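Local atomic coordinates of Cow rumen GH26 endo-mannanase (PDB entry 6UEH), a protein that probably hydrolyses internal beta-1,4-mannosidic bonds of mannans such as galactomannan, as an endo-mannanase of glycoside hydrolase family 26. Residues K167-G172 and L446-W451; W359-Y364 and E378-I383. All coordinates share one frame; numbering follows the deposited sequence.

Contact 1. Residues K167-G172 and L446-W451; sequences KKIISG and LYFCPW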
loop_
_atom_site.group_PDB
_atom_site.type_symbol
_atom_site.label_atom_id
_atom_site.label_comp_id
_atom_site.label_asym_id
_atom_site.label_seq_id
_atom_site.Cartn_x
_atom_site.Cartn_y
_atom_site.Cartn_z
ATOM N N LYS A 167 2.733 6.983 -14.701
ATOM C CA LYS A 167 3.081 6.658 -16.083
ATOM C C LYS A 167 3.727 5.278 -16.204
ATOM O O LYS A 167 3.571 4.593 -17.216
ATOM C CB LYS A 167 4.026 7.716 -16.662
ATOM C CG LYS A 167 3.476 9.133 -16.657
ATOM C CD LYS A 167 4.307 10.042 -17.554
ATOM C CE LYS A 167 4.890 11.221 -16.789
ATOM N NZ LYS A 167 3.836 12.095 -16.197
ATOM N N LYS A 168 4.466 4.884 -15.173
ATOM C CA LYS A 168 5.187 3.614 -15.169
ATOM C C LYS A 168 5.100 2.943 -13.805
ATOM O O LYS A 168 4.611 3.534 -12.841
ATOM C CB LYS A 168 6.666 3.821 -15.522
ATOM C CG LYS A 168 6.943 4.668 -16.755
ATOM C CD LYS A 168 6.767 3.868 -18.028
ATOM C CE LYS A 168 7.193 4.675 -19.243
ATOM N NZ LYS A 168 7.083 3.871 -20.489
ATOM N N ILE A 169 5.582 1.706 -13.732
ATOM C CA ILE A 169 5.868 1.079 -12.450
ATOM C C ILE A 169 7.334 0.636 -12.461
ATOM O O ILE A 169 7.840 0.132 -13.465
ATOM C CB ILE A 169 4.919 -0.112 -12.147
ATOM C CG1 ILE A 169 5.092 -0.577 -10.698
ATOM C CG2 ILE A 169 5.132 -1.261 -13.130
ATOM C CD1 ILE A 169 4.036 -1.559 -10.233
ATOM N N ILE A 170 8.026 0.864 -11.354
ATOM C CA ILE A 170 9.451 0.565 -11.280
ATOM C C ILE A 170 9.681 -0.836 -10.720
ATOM O O ILE A 170 9.113 -1.196 -9.696
ATOM C CB ILE A 170 10.186 1.602 -10.410
ATOM C CG1 ILE A 170 9.893 3.013 -10.924
ATOM C CG2 ILE A 170 11.685 1.328 -10.389
ATOM C CD1 ILE A 170 10.454 4.114 -10.059
ATOM N N SER A 171 10.507 -1.628 -11.391
ATOM C CA SER A 171 10.791 -2.978 -10.911
ATOM C C SER A 171 11.676 -2.955 -9.666
ATOM O O SER A 171 12.511 -2.068 -9.500
ATOM C CB SER A 171 11.450 -3.818 -12.011
ATOM O OG SER A 171 12.614 -3.188 -12.510
ATOM N N GLY A 172 11.482 -3.935 -8.791
ATOM C CA GLY A 172 12.256 -4.016 -7.567
ATOM C C GLY A 172 12.399 -5.437 -7.065
ATOM O O GLY A 172 11.639 -6.321 -7.459
ATOM N N LEU A 446 3.783 2.914 -7.455
ATOM C CA LEU A 446 5.057 3.484 -7.901
ATOM C C LEU A 446 6.082 2.415 -8.263
ATOM O O LEU A 446 6.776 2.530 -9.274
ATOM C CB LEU A 446 5.640 4.403 -6.824
ATOM C CG LEU A 446 7.054 4.929 -7.090
ATOM C CD1 LEU A 446 7.101 5.743 -8.382
ATOM C CD2 LEU A 446 7.551 5.752 -5.911
ATOM N N TYR A 447 6.192 1.390 -7.424
ATOM C CA TYR A 447 7.085 0.273 -7.717
ATOM C C TYR A 447 6.573 -1.025 -7.100
ATOM O O TYR A 447 5.631 -1.013 -6.304
ATOM C CB TYR A 447 8.516 0.580 -7.244
ATOM C CG TYR A 447 8.774 0.582 -5.740
ATOM C CD1 TYR A 447 9.114 -0.589 -5.068
ATOM C CD2 TYR A 447 8.735 1.762 -5.009
ATOM C CE1 TYR A 447 9.375 -0.589 -3.704
ATOM C CE2 TYR A 447 8.996 1.773 -3.643
ATOM C CZ TYR A 447 9.314 0.595 -2.996
ATOM O OH TYR A 447 9.577 0.603 -1.640
ATOM N N PHE A 448 7.173 -2.145 -7.497
ATOM C CA PHE A 448 6.881 -3.431 -6.871
ATOM C C PHE A 448 8.172 -4.049 -6.355
ATOM O O PHE A 448 9.261 -3.657 -6.772
ATOM C CB PHE A 448 6.169 -4.390 -7.842
ATOM C CG PHE A 448 6.963 -4.736 -9.084
ATOM C CD1 PHE A 448 8.000 -5.657 -9.038
ATOM C CD2 PHE A 448 6.630 -4.178 -10.309
ATOM C CE1 PHE A 448 8.714 -5.984 -10.181
ATOM C CE2 PHE A 448 7.333 -4.504 -11.455
ATOM C CZ PHE A 448 8.375 -5.409 -11.392
ATOM N N CYS A 449 8.046 -5.016 -5.453
ATOM C CA CYS A 449 9.217 -5.620 -4.835
ATOM C C CYS A 449 8.879 -6.939 -4.150
ATOM O O CYS A 449 8.440 -6.949 -3.001
ATOM C CB CYS A 449 9.840 -4.653 -3.824
ATOM S SG CYS A 449 11.411 -5.205 -3.122
ATOM N N PRO A 450 9.078 -8.058 -4.859
ATOM C CA PRO A 450 8.921 -9.368 -4.223
ATOM C C PRO A 450 9.936 -9.550 -3.099
ATOM O O PRO A 450 11.033 -8.991 -3.171
ATOM C CB PRO A 450 9.187 -10.355 -5.366
ATOM C CG PRO A 450 8.969 -9.565 -6.622
ATOM C CD PRO A 450 9.400 -8.171 -6.290
ATOM N N TRP A 451 9.574 -10.311 -2.073
ATOM C CA TRP A 451 10.517 -10.645 -1.015
ATOM C C TRP A 451 11.538 -11.629 -1.584
ATOM O O TRP A 451 11.395 -12.079 -2.724
ATOM C CB TRP A 451 9.780 -11.226 0.196
ATOM C CG TRP A 451 10.514 -11.080 1.501
ATOM C CD1 TRP A 451 10.900 -12.085 2.340
ATOM C CD2 TRP A 451 10.945 -9.857 2.116
ATOM N NE1 TRP A 451 11.542 -11.564 3.438
ATOM C CE2 TRP A 451 11.585 -10.200 3.323
ATOM C CE3 TRP A 451 10.853 -8.507 1.763
ATOM C CZ2 TRP A 451 12.132 -9.243 4.177
ATOM C CZ3 TRP A 451 11.400 -7.558 2.613
ATOM C CH2 TRP A 451 12.028 -7.931 3.805
#
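Ile170 N donates to Leu446 O at 2.9 Å, with an angle of 162° at the hydrogen. The return bond is Phe448 N to Ile170 O at 3.1 Å. Both backbone polar atoms of Ile170 are thus used by segment 446-451, in a single bridge of Ile170 with Tyr447. CB of Ile170 lies 3.7 Å from CB of Tyr447. Beyond it, CD1 of Ile170 meets CD1 of Leu446 at 4.1 Å, the two side chains side by side and pointing the same way.

Phe448 takes up the other side of the chain. Its CG stands between the backbone N and the carbonyl carbon (chi1 61°), which puts the ring against the backbone of residues 170-171. Ile170 O and Ser171 CA lie over one face. Ser171 CA makes a CH-pi contact, 3.8 Å from the ring centroid. Ile169 comes in at the rim instead, with CD1 3.7 Å from CD2 of Phe448. Further along, CD of Pro450 packs tightly on Gly172 O at 3.1 Å.

Ser171 OG is tied to Ile477 O and Ala201 N, so strand 169-174 is held by other segments too. Leu446 is backbone-bonded to Ile424, and Cys449 N to the Asn429 side chain. The irregular segment 446-451 therefore lies between the first barrel strand, 169-174, and the seventh, 423-429. It takes the place of the eighth stave and closes the (beta/alpha)8 barrel. The short strand 476-477 pairs with strand 169-174 separately, through Ile169 and Ser171.

Contact 2. Residues W359-Y364 and E378-I383; sequences WEQNLY and EYVDMI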
loop_
_atom_site.group_PDB
_atom_site.type_symbol
_atom_site.label_atom_id
_atom_site.label_comp_id
_atom_site.label_asym_id
_atom_site.label_seq_id
_atom_site.Cartn_x
_atom_site.Cartn_y
_atom_site.Cartn_z
ATOM N N TRP A 359 11.655 8.900 3.445
ATOM C CA TRP A 359 10.943 8.158 4.479
ATOM C C TRP A 359 9.669 7.507 3.948
ATOM O O TRP A 359 8.691 8.189 3.635
ATOM C CB TRP A 359 10.616 9.082 5.654
ATOM C CG TRP A 359 11.834 9.600 6.360
ATOM C CD1 TRP A 359 12.635 10.635 5.969
ATOM C CD2 TRP A 359 12.389 9.103 7.583
ATOM N NE1 TRP A 359 13.656 10.813 6.874
ATOM C CE2 TRP A 359 13.526 9.884 7.875
ATOM C CE3 TRP A 359 12.033 8.074 8.461
ATOM C CZ2 TRP A 359 14.310 9.667 9.005
ATOM C CZ3 TRP A 359 12.813 7.860 9.582
ATOM C CH2 TRP A 359 13.937 8.653 9.844
ATOM N N GLU A 360 9.687 6.180 3.853
ATOM C CA GLU A 360 8.520 5.430 3.404
ATOM C C GLU A 360 7.855 4.719 4.573
ATOM O O GLU A 360 8.482 3.916 5.267
ATOM C CB GLU A 360 8.898 4.411 2.326
ATOM C CG GLU A 360 7.713 3.605 1.812
ATOM C CD GLU A 360 8.057 2.748 0.611
ATOM O OE1 GLU A 360 9.223 2.316 0.496
ATOM O OE2 GLU A 360 7.160 2.509 -0.224
ATOM N N GLN A 361 6.581 5.023 4.788
ATOM C CA GLN A 361 5.828 4.395 5.861
ATOM C C GLN A 361 4.756 3.472 5.295
ATOM O O GLN A 361 4.013 3.852 4.387
ATOM C CB GLN A 361 5.192 5.453 6.764
ATOM C CG GLN A 361 4.441 4.874 7.953
ATOM C CD GLN A 361 3.940 5.943 8.901
ATOM O OE1 GLN A 361 3.193 6.843 8.506
ATOM N NE2 GLN A 361 4.358 5.859 10.158
ATOM N N ASN A 362 4.689 2.256 5.826
ATOM C CA ASN A 362 3.638 1.329 5.444
ATOM C C ASN A 362 2.288 1.772 5.992
ATOM O O ASN A 362 2.198 2.312 7.094
ATOM C CB ASN A 362 3.953 -0.090 5.934
ATOM C CG ASN A 362 4.787 -0.885 4.943
ATOM O OD1 ASN A 362 5.899 -1.305 5.252
ATOM N ND2 ASN A 362 4.245 -1.107 3.754
ATOM N N LEU A 363 1.246 1.560 5.204
ATOM C CA LEU A 363 -0.117 1.682 5.690
ATOM C C LEU A 363 -0.895 0.484 5.183
ATOM O O LEU A 363 -0.529 -0.117 4.171
ATOM C CB LEU A 363 -0.767 2.990 5.225
ATOM C CG LEU A 363 -0.298 4.298 5.868
ATOM C CD1 LEU A 363 -0.949 5.492 5.187
ATOM C CD2 LEU A 363 -0.599 4.308 7.355
ATOM N N TYR A 364 -1.955 0.124 5.893
ATOM C CA TYR A 364 -2.881 -0.881 5.395
ATOM C C TYR A 364 -4.215 -0.220 5.072
ATOM O O TYR A 364 -4.399 0.968 5.322
ATOM C CB TYR A 364 -3.047 -2.014 6.408
ATOM C CG TYR A 364 -1.845 -2.929 6.455
ATOM C CD1 TYR A 364 -1.733 -4.005 5.583
ATOM C CD2 TYR A 364 -0.808 -2.702 7.353
ATOM C CE1 TYR A 364 -0.630 -4.838 5.615
ATOM C CE2 TYR A 364 0.297 -3.532 7.393
ATOM C CZ TYR A 364 0.382 -4.597 6.521
ATOM O OH TYR A 364 1.481 -5.423 6.554
ATOM N N GLU A 378 4.236 15.708 7.354
ATOM C CA GLU A 378 5.510 16.336 7.677
ATOM C C GLU A 378 6.556 15.326 8.158
ATOM O O GLU A 378 7.705 15.687 8.404
ATOM C CB GLU A 378 5.300 17.440 8.723
ATOM C CG GLU A 378 4.934 16.958 10.126
ATOM C CD GLU A 378 3.472 16.537 10.281
ATOM O OE1 GLU A 378 2.732 16.507 9.276
ATOM O OE2 GLU A 378 3.060 16.239 11.423
ATOM N N TYR A 379 6.161 14.059 8.269
ATOM C CA TYR A 379 7.067 13.014 8.750
ATOM C C TYR A 379 7.235 11.845 7.777
ATOM O O TYR A 379 7.979 10.905 8.061
ATOM C CB TYR A 379 6.579 12.467 10.094
ATOM C CG TYR A 379 6.890 13.350 11.279
ATOM C CD1 TYR A 379 8.141 13.318 11.883
ATOM C CD2 TYR A 379 5.932 14.202 11.806
ATOM C CE1 TYR A 379 8.431 14.121 12.970
ATOM C CE2 TYR A 379 6.212 15.011 12.894
ATOM C CZ TYR A 379 7.463 14.964 13.472
ATOM O OH TYR A 379 7.749 15.764 14.554
ATOM N N VAL A 380 6.535 11.895 6.647
ATOM C CA VAL A 380 6.513 10.782 5.695
ATOM C C VAL A 380 6.670 11.291 4.256
ATOM O O VAL A 380 6.095 12.317 3.895
ATOM C CB VAL A 380 5.199 9.963 5.819
ATOM C CG1 VAL A 380 5.183 8.800 4.837
ATOM C CG2 VAL A 380 5.010 9.452 7.247
ATOM N N ASP A 381 7.447 10.576 3.442
ATOM C CA ASP A 381 7.692 10.981 2.056
ATOM C C ASP A 381 7.059 10.041 1.037
ATOM O O ASP A 381 6.999 10.353 -0.152
ATOM C CB ASP A 381 9.194 11.062 1.782
ATOM C CG ASP A 381 9.900 12.042 2.689
ATOM O OD1 ASP A 381 9.347 13.136 2.924
ATOM O OD2 ASP A 381 11.004 11.714 3.169
ATOM N N MET A 382 6.602 8.883 1.499
ATOM C CA MET A 382 6.089 7.852 0.605
ATOM C C MET A 382 5.271 6.841 1.396
ATOM O O MET A 382 5.593 6.542 2.543
ATOM C CB MET A 382 7.244 7.154 -0.123
ATOM C CG MET A 382 6.827 6.077 -1.117
ATOM S SD MET A 382 8.239 5.228 -1.870
ATOM C CE MET A 382 9.113 6.607 -2.613
ATOM N N ILE A 383 4.211 6.323 0.784
ATOM C CA ILE A 383 3.405 5.283 1.409
ATOM C C ILE A 383 3.686 3.931 0.767
ATOM O O ILE A 383 3.612 3.787 -0.452
ATOM C CB ILE A 383 1.895 5.581 1.305
ATOM C CG1 ILE A 383 1.574 6.945 1.917
ATOM C CG2 ILE A 383 1.089 4.483 1.988
ATOM C CD1 ILE A 383 1.902 7.044 3.384
#
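Glu360 crosses Met382 at a slant, touching it from CB to the carboxylate. CB of Glu360 is 4.0 Å from CB of Met382, and CG is 3.9 Å from CG of Met382. CD then comes against SD of Met382, and OE2 reaches that sulphur at 3.4 Å. The parallel register of Glu360 with Met382 puts both on one face of the sheet. Both CG atoms are anti to their backbone N (chi1 180° for Glu360, -178° for Met382), which brings them together; Met382 bends only at chi3 (-58°).

Gln361 pairs with Ile383 in the same register. Gln361 N gives a bond to Met382 O of 2.9 Å. Trp359 O takes Asp381 N at 2.7 Å and, weakly, Met382 N. Asp381 answers with its side chain: OD2 accepts Trp359 N at 2.9 Å on its anti side and also sits at the indole edge beside CD1. OE1 of Gln361 touches CG2 of Val380 at 3.4 Å, but accepts from Ala375 N; NE2 bonds to Tyr337 OH. Leu363 CD1 packs on Ile383 CD1 at 3.7 Å.

Here strand 357-362 joins strand 382-387 in the TIM barrel. Both buried carboxylates have polar partners. Asp381 OD2 holds Trp359 N, and OD1 bonds to Ser146 OG. Glu360 has OE2 beside the Met382 sulphur, while OE1 bonds to Tyr447 OH. These bonds would be expected to stabilise the buried acidic groups.

Contacts 1 and 2 belong to one TIM barrel, and their centres are 16 Å apart. Residues 359-364 and 378-383 fall within the long chain loop that contact 1 closes. The two contacts meet through side chains. Tyr447 OH lies 2.8 Å from Glu360 OE1, a probable hydrogen bond, and CE2 of Tyr447 packs on Met382 SD at 4.0 Å. Leu446 CD2 adds an apolar touch to Met382 CE at 3.7 Å. Tyr447 and Leu446 thus carry contact 1 onto the Glu360-Met382 pair of contact 2. The calcium ion is bound by residues such as Glu13 and Asp126, in the CBM6-type region rather than in the barrel.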